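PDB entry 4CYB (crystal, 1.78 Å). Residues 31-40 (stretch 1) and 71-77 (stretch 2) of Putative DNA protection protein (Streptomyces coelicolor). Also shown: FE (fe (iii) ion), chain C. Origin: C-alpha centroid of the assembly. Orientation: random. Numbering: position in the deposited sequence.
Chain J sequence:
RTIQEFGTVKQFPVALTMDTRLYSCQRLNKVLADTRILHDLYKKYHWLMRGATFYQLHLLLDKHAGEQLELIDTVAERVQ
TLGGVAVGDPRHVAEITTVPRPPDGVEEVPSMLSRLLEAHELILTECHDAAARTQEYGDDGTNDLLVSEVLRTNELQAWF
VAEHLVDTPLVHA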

# COMPACT_ATOMS: atom_id res chain seq x y z
N VAL J 31 -16.71 -24.24 -22.05
CA VAL J 31 -16.56 -22.81 -21.74
C VAL J 31 -15.07 -22.50 -21.59
O VAL J 31 -14.60 -21.46 -22.06
CB VAL J 31 -17.33 -22.42 -20.47
CG1 VAL J 31 -16.98 -20.99 -20.03
CG2 VAL J 31 -18.85 -22.53 -20.76
N LEU J 32 -14.37 -23.37 -20.89
CA LEU J 32 -12.90 -23.17 -20.63
C LEU J 32 -12.12 -23.15 -21.93
O LEU J 32 -11.29 -22.25 -22.15
CB LEU J 32 -12.43 -24.29 -19.70
CG LEU J 32 -11.10 -24.22 -19.00
CD1 LEU J 32 -10.96 -22.83 -18.35
CD2 LEU J 32 -11.07 -25.36 -18.00
N ALA J 33 -12.39 -24.12 -22.83
CA ALA J 33 -11.74 -24.16 -24.16
C ALA J 33 -12.01 -22.88 -24.94
O ALA J 33 -11.09 -22.27 -25.49
CB ALA J 33 -12.16 -25.42 -24.96
N ASP J 34 -13.27 -22.43 -25.01
CA ASP J 34 -13.57 -21.19 -25.71
C ASP J 34 -12.91 -19.93 -25.07
O ASP J 34 -12.42 -19.03 -25.77
CB ASP J 34 -15.07 -20.97 -25.82
CG ASP J 34 -15.80 -22.10 -26.64
OD1 ASP J 34 -15.18 -22.71 -27.55
OD2 ASP J 34 -16.99 -22.38 -26.33
N THR J 35 -12.87 -19.93 -23.75
CA THR J 35 -12.31 -18.82 -23.01
C THR J 35 -10.78 -18.82 -23.17
O THR J 35 -10.17 -17.74 -23.26
CB THR J 35 -12.67 -18.91 -21.52
OG1 THR J 35 -14.09 -18.82 -21.35
CG2 THR J 35 -12.02 -17.72 -20.74
N ARG J 36 -10.16 -19.99 -23.18
CA ARG J 36 -8.72 -20.04 -23.57
C ARG J 36 -8.41 -19.39 -24.92
O ARG J 36 -7.47 -18.58 -25.05
CB ARG J 36 -8.17 -21.47 -23.53
CG ARG J 36 -8.18 -22.10 -22.16
CD ARG J 36 -6.87 -21.79 -21.48
NE ARG J 36 -5.70 -22.31 -22.19
CZ ARG J 36 -5.29 -23.58 -22.07
NH1 ARG J 36 -5.98 -24.43 -21.31
NH2 ARG J 36 -4.23 -24.00 -22.77
N ILE J 37 -9.26 -19.64 -25.95
CA ILE J 37 -9.01 -19.01 -27.25
C ILE J 37 -9.24 -17.48 -27.13
O ILE J 37 -8.50 -16.70 -27.70
CB ILE J 37 -10.01 -19.58 -28.32
CG1 ILE J 37 -9.81 -21.11 -28.39
CG2 ILE J 37 -9.82 -18.88 -29.67
CD1 ILE J 37 -8.42 -21.50 -28.86
N LEU J 38 -10.26 -17.07 -26.39
CA LEU J 38 -10.62 -15.66 -26.27
C LEU J 38 -9.52 -14.89 -25.52
O LEU J 38 -9.13 -13.80 -25.94
CB LEU J 38 -11.98 -15.49 -25.60
CG LEU J 38 -12.37 -14.02 -25.44
CD1 LEU J 38 -12.26 -13.27 -26.77
CD2 LEU J 38 -13.82 -13.96 -24.90
N HIS J 39 -8.94 -15.53 -24.50
CA HIS J 39 -7.80 -14.88 -23.79
C HIS J 39 -6.68 -14.62 -24.80
O HIS J 39 -6.09 -13.54 -24.86
CB HIS J 39 -7.28 -15.80 -22.66
CG HIS J 39 -5.93 -15.32 -22.14
ND1 HIS J 39 -5.81 -14.29 -21.25
CD2 HIS J 39 -4.68 -15.66 -22.54
CE1 HIS J 39 -4.47 -14.04 -21.04
NE2 HIS J 39 -3.79 -14.88 -21.81
N ASP J 40 -6.33 -15.65 -25.57
CA ASP J 40 -5.25 -15.56 -26.52
C ASP J 40 -5.59 -14.61 -27.68
O ASP J 40 -4.70 -13.96 -28.20
CB ASP J 40 -4.89 -16.96 -27.02
CG ASP J 40 -4.08 -17.77 -25.95
OD1 ASP J 40 -3.66 -17.19 -24.87
OD2 ASP J 40 -3.86 -18.99 -26.17
N LEU J 71 -10.90 -15.71 -15.13
CA LEU J 71 -12.04 -16.66 -15.42
C LEU J 71 -11.53 -18.10 -15.76
O LEU J 71 -12.09 -19.07 -15.28
CB LEU J 71 -12.90 -16.17 -16.58
CG LEU J 71 -13.74 -14.91 -16.35
CD1 LEU J 71 -14.50 -14.57 -17.67
CD2 LEU J 71 -14.65 -15.11 -15.13
N ILE J 72 -10.49 -18.22 -16.57
CA ILE J 72 -9.92 -19.53 -16.92
C ILE J 72 -9.54 -20.26 -15.63
O ILE J 72 -9.88 -21.43 -15.45
CB ILE J 72 -8.66 -19.38 -17.84
CG1 ILE J 72 -9.12 -18.95 -19.24
CG2 ILE J 72 -7.76 -20.63 -17.85
CD1 ILE J 72 -8.05 -18.29 -20.05
N ASP J 73 -8.77 -19.60 -14.75
CA ASP J 73 -8.33 -20.24 -13.51
C ASP J 73 -9.51 -20.64 -12.63
O ASP J 73 -9.53 -21.76 -12.08
CB ASP J 73 -7.36 -19.33 -12.76
CG ASP J 73 -6.80 -19.99 -11.51
OD1 ASP J 73 -5.89 -20.83 -11.63
OD2 ASP J 73 -7.26 -19.63 -10.39
N THR J 74 -10.51 -19.78 -12.53
CA THR J 74 -11.64 -20.04 -11.64
C THR J 74 -12.48 -21.23 -12.20
O THR J 74 -12.93 -22.12 -11.47
CB THR J 74 -12.53 -18.80 -11.49
OG1 THR J 74 -11.77 -17.71 -10.90
CG2 THR J 74 -13.80 -19.14 -10.56
N VAL J 75 -12.68 -21.23 -13.51
CA VAL J 75 -13.43 -22.35 -14.14
C VAL J 75 -12.68 -23.67 -14.08
O VAL J 75 -13.29 -24.69 -13.78
CB VAL J 75 -13.79 -21.96 -15.61
CG1 VAL J 75 -14.43 -23.12 -16.41
CG2 VAL J 75 -14.76 -20.80 -15.57
N ALA J 76 -11.36 -23.67 -14.34
CA ALA J 76 -10.57 -24.87 -14.24
C ALA J 76 -10.62 -25.41 -12.82
O ALA J 76 -10.77 -26.60 -12.63
CB ALA J 76 -9.14 -24.61 -14.63
N GLU J 77 -10.43 -24.54 -11.82
CA GLU J 77 -10.52 -24.98 -10.45
C GLU J 77 -11.91 -25.55 -10.10
O GLU J 77 -12.00 -26.50 -9.32
CB GLU J 77 -10.12 -23.83 -9.48
CG GLU J 77 -8.56 -23.72 -9.50
CD GLU J 77 -8.02 -22.69 -8.48
OE1 GLU J 77 -8.79 -22.24 -7.59
OE2 GLU J 77 -6.79 -22.42 -8.55
FE FE C . -5.46 -20.68 -9.07
O HOH W 1 -4.08 -18.97 -9.96
O HOH W 2 -4.33 -20.41 -7.05
O HOH W 3 -6.67 -19.13 -7.72

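How are the two backbones arranged? Both stretches are helical throughout, and each belongs to a longer helix that begins earlier and continues later in the chain. Their axes come within 9.8 Å and run nearly antiparallel, with 162° between their N-to-C directions. Of the CA atoms, those of L32 and I72 are nearest, 6.0 Å apart. No hydrogen bond crosses between the stretches; the backbone pairs run within each helix, as in R36 N to L32 O at 2.7 Å and A76 N to I72 O at 2.9 Å. What joins the helices is apolar packing.

What does the first turn of stretch 1 contribute? L32 leaves its helix sideways, and its end then reaches across. Its CD1 lies 3.9 Å from CG2 of I72 and 4.0 Å from CG1 of V75, while CD2 sits 4.0 Å from CB of A76. At A76, whose side chain is a single methyl, L32 CD2 comes within 3.8 Å of A76 CA. L32 CD1 also approaches I72 O to 3.4 Å, a packing contact, since a methyl carbon is no conventional donor.

How does a threonine fit into so apolar a contact? T35 points toward stretch 2, and its chi1 of -63° (m) places its hydroxyl where it can be satisfied at home: T35 OG1 donates to V31 O at 2.8 Å, the same carbonyl that accepts from T35 N at 2.9 Å. The methyl packs across the contact, and T35 CG2 meets I72 CG1 at 3.5 Å.

What completes the pocket around I72? R36 adds the aliphatic part of its side chain, with CD 3.9 Å from I72 CG2, while its NH1 and NH2 are hydrogen-bonded elsewhere in the structure. One turn after T35, H39 brings CB within 3.7 Å of I72 CD1. I72 is thus a knob in a hole formed by L32, T35, R36 and H39, and it has the largest area covered of any residue here.

Where does the iron stand relative to this contact? It lies far from stretch 1, bound by D73 and E77, one turn apart on stretch 2. D73 OD2 binds FE at 2.5 Å and E77 OE2 binds FE at 2.2 Å; three waters and one atom from elsewhere in the structure also bind it. Neither acid touches stretch 1; the packing falls to other residues of the same segment, chiefly I72.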